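Local structure of putative oxidoreductase yhhX (3F4L) at residues S199-E211 and K220-D232. The protein is a putative oxidoreductase of the Gfo/Idh/MocA family that probably acts as an NADP-dependent scyllo-inositol dehydrogenase. Numbering follows the deposited sequence.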
loop_
_atom_site.group_PDB
_atom_site.type_symbol
_atom_site.label_atom_id
_atom_site.label_comp_id
_atom_site.label_asym_id
_atom_site.label_seq_id
_atom_site.Cartn_x
_atom_site.Cartn_y
_atom_site.Cartn_z
ATOM N N SER A 199 12.783 -3.876 -10.840
ATOM C CA SER A 199 12.863 -3.622 -12.275
ATOM C C SER A 199 12.004 -4.721 -12.899
ATOM O O SER A 199 12.439 -5.868 -13.016
ATOM C CB SER A 199 14.315 -3.738 -12.748
ATOM O OG SER A 199 14.401 -3.502 -14.139
ATOM N N LEU A 200 10.781 -4.369 -13.285
ATOM C CA LEU A 200 9.827 -5.333 -13.828
ATOM C C LEU A 200 9.696 -5.472 -15.342
ATOM O O LEU A 200 9.596 -6.580 -15.856
ATOM C CB LEU A 200 8.436 -5.030 -13.267
ATOM C CG LEU A 200 8.234 -5.132 -11.754
ATOM C CD1 LEU A 200 6.837 -4.622 -11.405
ATOM C CD2 LEU A 200 8.408 -6.566 -11.296
ATOM N N ARG A 201 9.651 -4.350 -16.051
ATOM C CA ARG A 201 9.477 -4.378 -17.496
ATOM C C ARG A 201 10.643 -4.971 -18.276
ATOM O O ARG A 201 10.440 -5.777 -19.189
ATOM C CB ARG A 201 9.188 -2.969 -18.005
ATOM C CG ARG A 201 7.875 -2.396 -17.510
ATOM C CD ARG A 201 7.694 -0.986 -18.021
ATOM N NE ARG A 201 8.789 -0.128 -17.587
ATOM C CZ ARG A 201 8.966 1.125 -17.995
ATOM N NH1 ARG A 201 8.119 1.675 -18.852
ATOM N NH2 ARG A 201 9.991 1.832 -17.534
ATOM N N ASN A 202 11.856 -4.562 -17.935
ATOM C CA ASN A 202 13.044 -5.066 -18.617
ATOM C C ASN A 202 14.145 -5.249 -17.592
ATOM O O ASN A 202 14.711 -4.268 -17.106
ATOM C CB ASN A 202 13.512 -4.085 -19.690
ATOM C CG ASN A 202 14.612 -4.662 -20.556
ATOM O OD1 ASN A 202 15.428 -5.454 -20.083
ATOM N ND2 ASN A 202 14.651 -4.260 -21.828
ATOM N N LYS A 203 14.453 -6.500 -17.271
ATOM C CA LYS A 203 15.474 -6.799 -16.270
ATOM C C LYS A 203 16.855 -6.214 -16.547
ATOM O O LYS A 203 17.720 -6.219 -15.674
ATOM C CB LYS A 203 15.584 -8.313 -16.061
ATOM C CG LYS A 203 14.518 -8.889 -15.137
ATOM C CD LYS A 203 14.593 -8.245 -13.762
ATOM C CE LYS A 203 13.596 -8.851 -12.786
ATOM N NZ LYS A 203 12.174 -8.663 -13.198
ATOM N N ALA A 204 17.069 -5.694 -17.751
ATOM C CA ALA A 204 18.364 -5.116 -18.070
ATOM C C ALA A 204 18.441 -3.662 -17.608
ATOM O O ALA A 204 19.530 -3.114 -17.460
ATOM C CB ALA A 204 18.619 -5.200 -19.580
ATOM N N ASN A 205 17.278 -3.051 -17.375
ATOM C CA ASN A 205 17.186 -1.644 -16.972
ATOM C C ASN A 205 17.163 -1.356 -15.467
ATOM O O ASN A 205 16.952 -2.249 -14.646
ATOM C CB ASN A 205 15.923 -1.016 -17.582
ATOM C CG ASN A 205 15.921 -1.056 -19.094
ATOM O OD1 ASN A 205 16.849 -1.571 -19.710
ATOM N ND2 ASN A 205 14.876 -0.513 -19.698
ATOM N N PRO A 206 17.395 -0.087 -15.090
ATOM C CA PRO A 206 17.378 0.306 -13.678
ATOM C C PRO A 206 15.920 0.148 -13.205
ATOM O O PRO A 206 15.024 -0.066 -14.020
ATOM C CB PRO A 206 17.812 1.769 -13.725
ATOM C CG PRO A 206 18.733 1.805 -14.928
ATOM C CD PRO A 206 17.948 0.994 -15.928
ATOM N N ASP A 207 15.684 0.258 -11.903
ATOM C CA ASP A 207 14.338 0.110 -11.351
ATOM C C ASP A 207 13.279 0.994 -12.013
ATOM O O ASP A 207 13.546 2.138 -12.381
ATOM C CB ASP A 207 14.359 0.415 -9.856
ATOM C CG ASP A 207 14.618 1.885 -9.566
ATOM O OD1 ASP A 207 15.782 2.330 -9.698
ATOM O OD2 ASP A 207 13.648 2.598 -9.219
ATOM N N ASP A 208 12.072 0.453 -12.152
ATOM C CA ASP A 208 10.948 1.186 -12.737
ATOM C C ASP A 208 9.739 1.042 -11.827
ATOM O O ASP A 208 8.626 1.434 -12.176
ATOM C CB ASP A 208 10.596 0.633 -14.124
ATOM C CG ASP A 208 10.183 -0.831 -14.086
ATOM O OD1 ASP A 208 10.010 -1.395 -12.981
ATOM O OD2 ASP A 208 10.026 -1.420 -15.175
ATOM N N THR A 209 9.979 0.478 -10.653
ATOM C CA THR A 209 8.929 0.227 -9.680
ATOM C C THR A 209 9.496 0.415 -8.279
ATOM O O THR A 209 10.577 -0.090 -7.978
ATOM C CB THR A 209 8.445 -1.227 -9.799
ATOM O OG1 THR A 209 8.158 -1.515 -11.172
ATOM C CG2 THR A 209 7.203 -1.461 -8.943
ATOM N N PHE A 210 8.781 1.143 -7.430
ATOM C CA PHE A 210 9.250 1.334 -6.073
ATOM C C PHE A 210 8.153 1.717 -5.108
ATOM O O PHE A 210 7.106 2.231 -5.500
ATOM C CB PHE A 210 10.363 2.393 -6.013
ATOM C CG PHE A 210 9.888 3.808 -6.212
ATOM C CD1 PHE A 210 9.991 4.427 -7.452
ATOM C CD2 PHE A 210 9.344 4.527 -5.155
ATOM C CE1 PHE A 210 9.560 5.737 -7.636
ATOM C CE2 PHE A 210 8.906 5.840 -5.329
ATOM C CZ PHE A 210 9.014 6.446 -6.567
ATOM N N GLU A 211 8.407 1.437 -3.839
ATOM C CA GLU A 211 7.505 1.800 -2.763
ATOM C C GLU A 211 8.394 2.089 -1.567
ATOM O O GLU A 211 9.135 1.221 -1.107
ATOM C CB GLU A 211 6.535 0.673 -2.406
ATOM C CG GLU A 211 5.567 1.094 -1.293
ATOM C CD GLU A 211 4.576 0.014 -0.900
ATOM O OE1 GLU A 211 4.115 -0.738 -1.790
ATOM O OE2 GLU A 211 4.239 -0.067 0.305
ATOM N N LYS A 220 2.664 6.367 9.226
ATOM C CA LYS A 220 3.358 5.781 8.084
ATOM C C LYS A 220 2.917 6.466 6.790
ATOM O O LYS A 220 1.719 6.558 6.495
ATOM C CB LYS A 220 3.106 4.264 7.975
ATOM C CG LYS A 220 3.926 3.598 6.853
ATOM C CD LYS A 220 3.737 2.087 6.744
ATOM C CE LYS A 220 2.416 1.706 6.109
ATOM N NZ LYS A 220 2.265 0.217 6.021
ATOM N N ALA A 221 3.898 6.965 6.041
ATOM C CA ALA A 221 3.657 7.632 4.771
ATOM C C ALA A 221 4.246 6.752 3.675
ATOM O O ALA A 221 5.441 6.433 3.682
ATOM C CB ALA A 221 4.320 9.001 4.752
ATOM N N ILE A 222 3.399 6.376 2.728
ATOM C CA ILE A 222 3.792 5.518 1.620
ATOM C C ILE A 222 3.906 6.279 0.298
ATOM O O ILE A 222 3.008 7.027 -0.084
ATOM C CB ILE A 222 2.768 4.379 1.467
ATOM C CG1 ILE A 222 2.841 3.466 2.700
ATOM C CG2 ILE A 222 3.026 3.602 0.190
ATOM C CD1 ILE A 222 1.778 2.372 2.730
ATOM N N VAL A 223 5.027 6.098 -0.388
ATOM C CA VAL A 223 5.238 6.735 -1.681
ATOM C C VAL A 223 5.565 5.614 -2.654
ATOM O O VAL A 223 6.487 4.834 -2.420
ATOM C CB VAL A 223 6.421 7.710 -1.657
ATOM C CG1 VAL A 223 6.701 8.184 -3.045
ATOM C CG2 VAL A 223 6.121 8.891 -0.734
ATOM N N LYS A 224 4.823 5.521 -3.748
ATOM C CA LYS A 224 5.099 4.455 -4.686
ATOM C C LYS A 224 4.731 4.767 -6.121
ATOM O O LYS A 224 3.849 5.585 -6.395
ATOM C CB LYS A 224 4.398 3.172 -4.233
ATOM C CG LYS A 224 2.901 3.318 -4.042
ATOM C CD LYS A 224 2.300 2.109 -3.331
ATOM C CE LYS A 224 2.374 0.851 -4.183
ATOM N NZ LYS A 224 1.806 -0.327 -3.465
ATOM N N THR A 225 5.449 4.123 -7.034
ATOM C CA THR A 225 5.199 4.285 -8.458
ATOM C C THR A 225 5.481 2.977 -9.169
ATOM O O THR A 225 6.291 2.164 -8.727
ATOM C CB THR A 225 6.078 5.376 -9.130
ATOM O OG1 THR A 225 7.288 4.788 -9.619
ATOM C CG2 THR A 225 6.389 6.495 -8.177
ATOM N N SER A 226 4.800 2.786 -10.286
ATOM C CA SER A 226 4.971 1.593 -11.092
ATOM C C SER A 226 4.587 1.997 -12.496
ATOM O O SER A 226 3.775 2.906 -12.673
ATOM C CB SER A 226 4.040 0.481 -10.602
ATOM O OG SER A 226 4.049 -0.620 -11.492
ATOM N N HIS A 227 5.189 1.356 -13.494
ATOM C CA HIS A 227 4.845 1.652 -14.881
ATOM C C HIS A 227 3.877 0.583 -15.371
ATOM O O HIS A 227 3.653 0.444 -16.574
ATOM C CB HIS A 227 6.097 1.654 -15.772
ATOM C CG HIS A 227 7.000 2.829 -15.545
ATOM N ND1 HIS A 227 7.711 3.008 -14.377
ATOM C CD2 HIS A 227 7.296 3.889 -16.333
ATOM C CE1 HIS A 227 8.408 4.127 -14.457
ATOM N NE2 HIS A 227 8.174 4.681 -15.635
ATOM N N LEU A 228 3.302 -0.178 -14.438
ATOM C CA LEU A 228 2.370 -1.241 -14.808
ATOM C C LEU A 228 1.064 -1.171 -14.020
ATOM O O LEU A 228 0.714 -2.096 -13.298
ATOM C CB LEU A 228 3.042 -2.603 -14.602
ATOM C CG LEU A 228 4.265 -2.867 -15.488
ATOM C CD1 LEU A 228 4.950 -4.149 -15.042
ATOM C CD2 LEU A 228 3.822 -2.958 -16.957
ATOM N N VAL A 229 0.351 -0.061 -14.177
ATOM C CA VAL A 229 -0.910 0.157 -13.482
ATOM C C VAL A 229 -1.962 0.571 -14.509
ATOM O O VAL A 229 -2.058 1.734 -14.885
ATOM C CB VAL A 229 -0.751 1.257 -12.393
ATOM C CG1 VAL A 229 -2.096 1.596 -11.751
ATOM C CG2 VAL A 229 0.232 0.785 -11.341
ATOM N N LYS A 230 -2.741 -0.400 -14.966
ATOM C CA LYS A 230 -3.775 -0.142 -15.959
ATOM C C LYS A 230 -4.935 0.638 -15.358
ATOM O O LYS A 230 -5.491 1.523 -15.997
ATOM C CB LYS A 230 -4.263 -1.460 -16.557
ATOM C CG LYS A 230 -5.130 -1.286 -17.794
ATOM C CD LYS A 230 -4.368 -0.566 -18.915
ATOM C CE LYS A 230 -5.196 -0.528 -20.198
ATOM N NZ LYS A 230 -4.483 0.094 -21.346
ATOM N N ILE A 231 -5.311 0.309 -14.128
ATOM C CA ILE A 231 -6.391 1.031 -13.458
ATOM C C ILE A 231 -5.756 1.796 -12.298
ATOM O O ILE A 231 -5.328 1.195 -11.313
ATOM C CB ILE A 231 -7.462 0.084 -12.893
ATOM C CG1 ILE A 231 -8.162 -0.667 -14.032
ATOM C CG2 ILE A 231 -8.483 0.897 -12.101
ATOM C CD1 ILE A 231 -9.116 -1.749 -13.544
ATOM N N ASP A 232 -5.703 3.118 -12.424
ATOM C CA ASP A 232 -5.079 3.970 -11.419
ATOM C C ASP A 232 -5.621 3.919 -9.998
ATOM O O ASP A 232 -6.806 3.673 -9.767
ATOM C CB ASP A 232 -5.098 5.434 -11.870
ATOM C CG ASP A 232 -3.939 5.779 -12.792
ATOM O OD1 ASP A 232 -2.803 5.347 -12.508
ATOM O OD2 ASP A 232 -4.157 6.488 -13.792
HETATM O O HOH W 1 6.740 -0.956 -13.285
#
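The Arg201 guanidinium stacks over one face of the His227 ring, centres 4.0 Å apart and planes 27° apart. At the ring's edge, His227 ND1 donates in plane to a lone pair of the Asp208 backbone O (2.9 Å). The Phe210 ring has Thr225 N over one face and Val223 CG1 at its edge. With CG between its backbone N and carbonyl carbon (chi1 73°), Phe210 turns this ring back over Thr225, whose CG2 presses on Phe210 CZ (3.1 Å) and whose OG1 lies by Phe210 CE1. Thr225 OG1 is buried without a polar partner.

Both Asp208 carboxylate oxygens are gripped twice. OD1 takes Leu200 N and Thr209 OG1 from opposite faces, while OD2 takes Arg201 N and, in a salt bridge, Arg201 NE (3.0 Å). Arg201 NH1 also bonds Arg157 O. Cutting Arg201 back to an alanine would probably leave that face of His227 without its stacking partner and Asp208 OD2 without the charged half of its grip. One water joins Thr209 OG1 to His227 N.

Phe210 and Thr225 form an antiparallel hydrogen-bonded pair, Phe210 N to Thr225 O 3.0 Å and Thr225 N to Phe210 O 2.9 Å. Next to it, Lys224 NZ bridges to Glu211 OE1 (2.9 Å). Glu211 OE1 also forms a salt bridge with Lys220 of the second subunit, and Lys224 NZ one with Glu148 of that subunit.

Asp208 and Thr209 make a classic beta bulge against Arg198. The hairpin of strands 209-216 and 219-225 lies in the C-terminal domain's mixed sheet, between strands 192-198 and 146-152, with Val223 packed on helix 171-187.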